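PDB 2CSU: 457aa long hypothetical protein from Pyrococcus horikoshii, which is of unknown function but joins a Rossmann-type CoA-binding domain to flavodoxin-like domains of the succinyl-CoA ligase family. Local coordinates for residues 298-303 / 343-349; 406-412 / 428-434. All blocks are in the same frame, centred on the assembly; numbering follows the deposited sequence.

Interaction 1: 298-303 / 343-349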
# COMPACT_ATOMS: atom_id res chain seq x y z
N ILE A 298 1.61 10.84 -20.21
CA ILE A 298 1.02 9.66 -19.60
C ILE A 298 0.59 8.66 -20.67
O ILE A 298 -0.18 9.01 -21.57
CB ILE A 298 -0.24 10.00 -18.79
CG1 ILE A 298 0.09 10.97 -17.64
CG2 ILE A 298 -0.85 8.72 -18.24
CD1 ILE A 298 -1.15 11.55 -16.98
N MSE A 299 1.09 7.43 -20.59
CA MSE A 299 0.66 6.38 -21.52
C MSE A 299 0.02 5.28 -20.66
O MSE A 299 0.53 4.94 -19.59
CB MSE A 299 1.84 5.85 -22.35
CG MSE A 299 3.14 5.57 -21.60
SE MSE A 299 4.50 5.06 -22.71
CE MSE A 299 4.12 3.43 -22.81
N THR A 300 -1.11 4.74 -21.11
CA THR A 300 -1.80 3.73 -20.31
C THR A 300 -2.64 2.78 -21.16
O THR A 300 -2.97 3.08 -22.32
CB THR A 300 -2.74 4.41 -19.28
OG1 THR A 300 -3.36 3.42 -18.46
CG2 THR A 300 -3.86 5.19 -20.01
N ASN A 301 -3.01 1.63 -20.57
CA ASN A 301 -3.85 0.65 -21.25
C ASN A 301 -5.22 0.63 -20.57
O ASN A 301 -6.08 -0.17 -20.89
CB ASN A 301 -3.20 -0.75 -21.21
CG ASN A 301 -3.22 -1.39 -19.83
OD1 ASN A 301 -3.23 -0.71 -18.80
ND2 ASN A 301 -3.19 -2.72 -19.81
N ALA A 302 -5.40 1.55 -19.63
CA ALA A 302 -6.64 1.67 -18.88
C ALA A 302 -6.95 3.13 -18.57
O ALA A 302 -6.14 3.83 -17.95
CB ALA A 302 -6.52 0.89 -17.57
N GLY A 303 -8.11 3.60 -19.02
CA GLY A 303 -8.50 4.98 -18.78
C GLY A 303 -8.54 5.37 -17.31
O GLY A 303 -7.88 6.33 -16.90
N ASN A 343 -3.10 14.61 -24.85
CA ASN A 343 -2.16 14.76 -23.74
C ASN A 343 -1.84 13.43 -23.04
O ASN A 343 -0.68 13.07 -22.85
CB ASN A 343 -2.76 15.74 -22.73
CG ASN A 343 -2.78 17.13 -23.32
OD1 ASN A 343 -3.41 18.04 -22.80
ND2 ASN A 343 -2.03 17.28 -24.42
N PRO A 344 -2.90 12.73 -22.57
CA PRO A 344 -2.77 11.37 -22.08
C PRO A 344 -3.04 10.35 -23.19
O PRO A 344 -4.08 10.36 -23.84
CB PRO A 344 -3.81 11.23 -20.97
CG PRO A 344 -4.95 12.21 -21.29
CD PRO A 344 -4.29 13.16 -22.41
N VAL A 345 -2.06 9.46 -23.41
CA VAL A 345 -2.22 8.47 -24.48
C VAL A 345 -2.84 7.16 -23.97
O VAL A 345 -2.23 6.39 -23.24
CB VAL A 345 -0.85 8.19 -25.09
CG1 VAL A 345 -0.96 7.06 -26.12
CG2 VAL A 345 -0.32 9.44 -25.78
N ASP A 346 -4.11 6.94 -24.33
CA ASP A 346 -4.76 5.74 -23.82
C ASP A 346 -4.86 4.64 -24.87
O ASP A 346 -5.85 4.49 -25.56
CB ASP A 346 -6.15 6.11 -23.31
CG ASP A 346 -6.78 4.86 -22.69
OD1 ASP A 346 -7.94 4.94 -22.29
OD2 ASP A 346 -6.12 3.83 -22.65
N MSE A 347 -3.75 3.87 -25.00
CA MSE A 347 -3.87 2.62 -25.72
C MSE A 347 -4.97 1.79 -25.08
O MSE A 347 -5.23 1.87 -23.89
CB MSE A 347 -2.54 1.86 -25.61
CG MSE A 347 -1.33 2.78 -25.58
SE MSE A 347 0.21 1.87 -25.43
CE MSE A 347 0.87 2.73 -24.00
N ILE A 348 -5.67 1.01 -25.91
CA ILE A 348 -6.77 0.23 -25.37
C ILE A 348 -6.27 -0.95 -24.54
O ILE A 348 -5.08 -1.21 -24.43
CB ILE A 348 -7.63 -0.25 -26.54
CG1 ILE A 348 -7.98 0.92 -27.47
CG2 ILE A 348 -8.95 -0.85 -26.02
CD1 ILE A 348 -8.37 2.18 -26.69
N ALA A 349 -7.25 -1.61 -23.94
CA ALA A 349 -7.01 -2.76 -23.08
C ALA A 349 -6.31 -3.89 -23.85
O ALA A 349 -5.79 -4.84 -23.26
CB ALA A 349 -8.32 -3.26 -22.50
O HOH W 1 -3.15 -4.57 -22.69

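Interaction 2: 406-412 / 428-434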
# COMPACT_ATOMS: atom_id res chain seq x y z
N VAL A 406 11.75 8.15 -16.45
CA VAL A 406 10.63 7.29 -16.77
C VAL A 406 10.08 6.61 -15.51
O VAL A 406 10.80 5.96 -14.75
CB VAL A 406 11.10 6.23 -17.76
CG1 VAL A 406 9.98 5.25 -18.05
CG2 VAL A 406 11.53 6.90 -19.06
N LEU A 407 8.78 6.82 -15.27
CA LEU A 407 8.15 6.20 -14.11
C LEU A 407 7.08 5.20 -14.55
O LEU A 407 6.43 5.34 -15.58
CB LEU A 407 7.52 7.30 -13.27
CG LEU A 407 8.55 8.32 -12.79
CD1 LEU A 407 7.93 9.40 -11.90
CD2 LEU A 407 9.68 7.68 -11.98
N ALA A 408 6.93 4.13 -13.74
CA ALA A 408 5.94 3.12 -14.08
C ALA A 408 4.93 2.94 -12.95
O ALA A 408 5.23 3.05 -11.77
CB ALA A 408 6.67 1.81 -14.35
N MSE A 409 3.67 2.71 -13.36
CA MSE A 409 2.66 2.30 -12.40
C MSE A 409 1.90 1.08 -12.91
O MSE A 409 1.08 1.17 -13.83
CB MSE A 409 1.70 3.47 -12.19
CG MSE A 409 0.93 3.37 -10.87
SE MSE A 409 -0.84 3.22 -11.12
CE MSE A 409 -1.07 1.64 -10.30
N PHE A 410 2.23 -0.08 -12.32
CA PHE A 410 1.66 -1.32 -12.82
C PHE A 410 0.67 -1.93 -11.83
O PHE A 410 0.85 -1.92 -10.62
CB PHE A 410 2.81 -2.30 -13.08
CG PHE A 410 3.27 -2.17 -14.50
CD1 PHE A 410 3.61 -0.93 -15.01
CD2 PHE A 410 3.38 -3.31 -15.29
CE1 PHE A 410 4.07 -0.81 -16.31
CE2 PHE A 410 3.84 -3.19 -16.60
CZ PHE A 410 4.19 -1.94 -17.11
N MSE A 411 -0.44 -2.46 -12.39
CA MSE A 411 -1.45 -3.09 -11.55
C MSE A 411 -1.86 -4.46 -12.09
O MSE A 411 -2.11 -4.64 -13.28
CB MSE A 411 -2.67 -2.17 -11.49
CG MSE A 411 -2.40 -0.88 -10.71
SE MSE A 411 -3.80 0.24 -10.73
CE MSE A 411 -4.98 -0.81 -9.86
N ALA A 412 -1.90 -5.45 -11.19
CA ALA A 412 -1.57 -5.18 -9.79
C ALA A 412 -1.54 -6.47 -8.97
O ALA A 412 -1.70 -7.57 -9.47
CB ALA A 412 -2.63 -4.23 -9.23
N ILE A 428 13.82 1.22 -13.42
CA ILE A 428 12.57 1.95 -13.53
C ILE A 428 11.71 1.82 -12.28
O ILE A 428 11.13 0.76 -12.03
CB ILE A 428 11.73 1.45 -14.72
CG1 ILE A 428 12.46 1.73 -16.03
CG2 ILE A 428 10.35 2.09 -14.69
CD1 ILE A 428 11.69 1.28 -17.27
N PRO A 429 11.61 2.89 -11.48
CA PRO A 429 10.80 2.85 -10.25
C PRO A 429 9.38 2.47 -10.65
O PRO A 429 8.80 3.07 -11.56
CB PRO A 429 10.88 4.28 -9.72
CG PRO A 429 12.19 4.78 -10.26
CD PRO A 429 12.19 4.23 -11.67
N THR A 430 8.81 1.47 -9.98
CA THR A 430 7.46 1.03 -10.31
C THR A 430 6.53 1.12 -9.12
O THR A 430 6.80 0.59 -8.04
CB THR A 430 7.48 -0.40 -10.86
OG1 THR A 430 8.15 -0.39 -12.13
CG2 THR A 430 6.06 -0.95 -11.04
N TYR A 431 5.41 1.80 -9.34
CA TYR A 431 4.44 2.00 -8.28
C TYR A 431 3.15 1.27 -8.53
O TYR A 431 2.90 0.82 -9.64
CB TYR A 431 4.20 3.51 -8.12
CG TYR A 431 5.49 4.26 -7.89
CD1 TYR A 431 6.34 4.60 -8.95
CD2 TYR A 431 5.90 4.59 -6.60
CE1 TYR A 431 7.56 5.24 -8.73
CE2 TYR A 431 7.11 5.22 -6.36
CZ TYR A 431 7.94 5.55 -7.42
OH TYR A 431 9.13 6.19 -7.17
N GLU A 432 2.33 1.15 -7.50
CA GLU A 432 1.07 0.44 -7.60
C GLU A 432 -0.09 1.39 -7.32
O GLU A 432 -1.25 0.99 -7.40
CB GLU A 432 1.06 -0.75 -6.62
CG GLU A 432 -0.24 -1.55 -6.55
CD GLU A 432 -0.03 -3.02 -6.14
OE1 GLU A 432 -1.00 -3.66 -5.67
OE2 GLU A 432 1.10 -3.53 -6.30
N ARG A 433 0.24 2.64 -7.01
CA ARG A 433 -0.77 3.66 -6.69
C ARG A 433 -0.64 4.94 -7.51
O ARG A 433 0.46 5.42 -7.75
CB ARG A 433 -0.68 4.07 -5.22
CG ARG A 433 -0.78 2.95 -4.21
CD ARG A 433 -0.82 3.53 -2.81
NE ARG A 433 -1.02 2.50 -1.80
CZ ARG A 433 -0.04 1.80 -1.24
NH1 ARG A 433 1.22 2.02 -1.60
NH2 ARG A 433 -0.33 0.87 -0.33
N PRO A 434 -1.76 5.51 -7.94
CA PRO A 434 -1.68 6.75 -8.71
C PRO A 434 -0.99 7.84 -7.88
O PRO A 434 -0.18 8.59 -8.41
CB PRO A 434 -3.15 7.07 -8.99
CG PRO A 434 -3.73 5.71 -9.17
CD PRO A 434 -3.12 4.95 -8.01

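Interaction 1: 298-303 / 343-349
Val345 is gripped from both ends by strand 298-300, as one residue of a parallel pair usually is. Its N donates to Ile298 O at 2.7 Å, and its O accepts from Thr300 N at 2.9 Å. Between these bonds Met299 faces the other way, its backbone hydrogen-bonded to Ile373 and Ile375 of strand 371-377, so that 298-300 is an inner strand of the sheet. Beyond Thr300 the pairing frays. Thr300 O lies 2.9 Å from Met347 N, but the angle is too poor for a hydrogen bond, and that N makes a weak bond back to Val345 O instead. What continues the contact is weaker: Asn301 CA brings its hydrogen to Met347 O at 3.2 Å.

Polar side chains gather at this C-terminal end. With CG2 in the position between N and C, Thr300 has its hydroxyl anti to its own N (chi1 -177°), from where OG1 donates to Ala302 O. Asp346 OD2 lies 3.3 Å from Thr300 O, two acceptors side by side without a bond, with the Thr300 CG2 methyl next to them. Asn301 ND2 is held chiefly by Val377 O. On the side of Met299 the touching is apolar: its CE meets Met347 CE at 3.5 Å, the end of Met347 having swung in from the loop after the strand. Two firm backbone bonds thus fasten the strands; beyond them the Thr300 hydroxyl holds Ala302 O, and Asn301 ND2 is tied to strand 371-377 and, through a weak water link, to Ala349 O.

Interaction 2: 406-412 / 428-434
Val406 and Ile428 open a parallel pairing that belongs to a beta-alpha-beta unit: strand 406-411, helix 417-424 and strand 430-431 in a flavodoxin-like sheet. Val406 CG1 approaches Ile428 CD1, and Val406 O lies against the Pro429 ring at CD. Leu407 reaches the same ring with one branch, CD2 standing 4.2 Å from Pro429 CG, while its backbone bonds run to strand 371-377.

Ala408 bonds through both its N and its O. The N donates to Pro429 O at 3.1 Å, and the O accepts from Tyr431 N at 2.7 Å. The small CB touches both Thr430 OG1 and Ile428 CG2; that hydroxyl is turned back to donate to Ile428 O from above the carbonyl plane.

Met409 faces the side of Tyr431. Its CG is anti to the backbone N (chi1 -159°), which sends the chain past Tyr431 O toward the start of helix 434-450, where SE comes 4.2 Å from Pro434 CD. Phe410 N then takes Tyr431 O at 2.9 Å, the last bond of the pair, and Phe410 CB touches Thr430 CG2 beside helix 417-424.

Past it the chains part. Met411 and Ala412, joined by a cis peptide, pass Glu432, and they also pack on Gly164 of the second subunit. Nearby, Arg433 forms a salt bridge with Asp277 of that subunit. Tyr431, whose hydroxyl bonds to Ser281 O, presents its ring edge to the oxygen already holding its N: Ala408 O lies in the plane of the ring, 3.4 Å from Tyr431 CD1.

In the fold
Both interactions build one beta-sheet of the Ligase-CoA domain, and they follow each other along the chain: interaction 1 closes before interaction 2 opens. Their centres lie 14 Å apart and their nearest atoms about 7 Å, without touching. Strand 371-377 fills the gap, pairing in parallel with 295-300 on one flank and with 406-411 on the other, so the order across this part is 344-346, 295-300, 371-377, 406-411, 430-431. Helix 353-365 packs on interaction 1 and helix 388-400 on interaction 2. The second subunit meets both, through Ala302 just after strand 295-300, and through Met411, Ala412, Glu432 and Arg433 at or just after the ends of 406-411 and 430-431, which thus also serve the dimer interface.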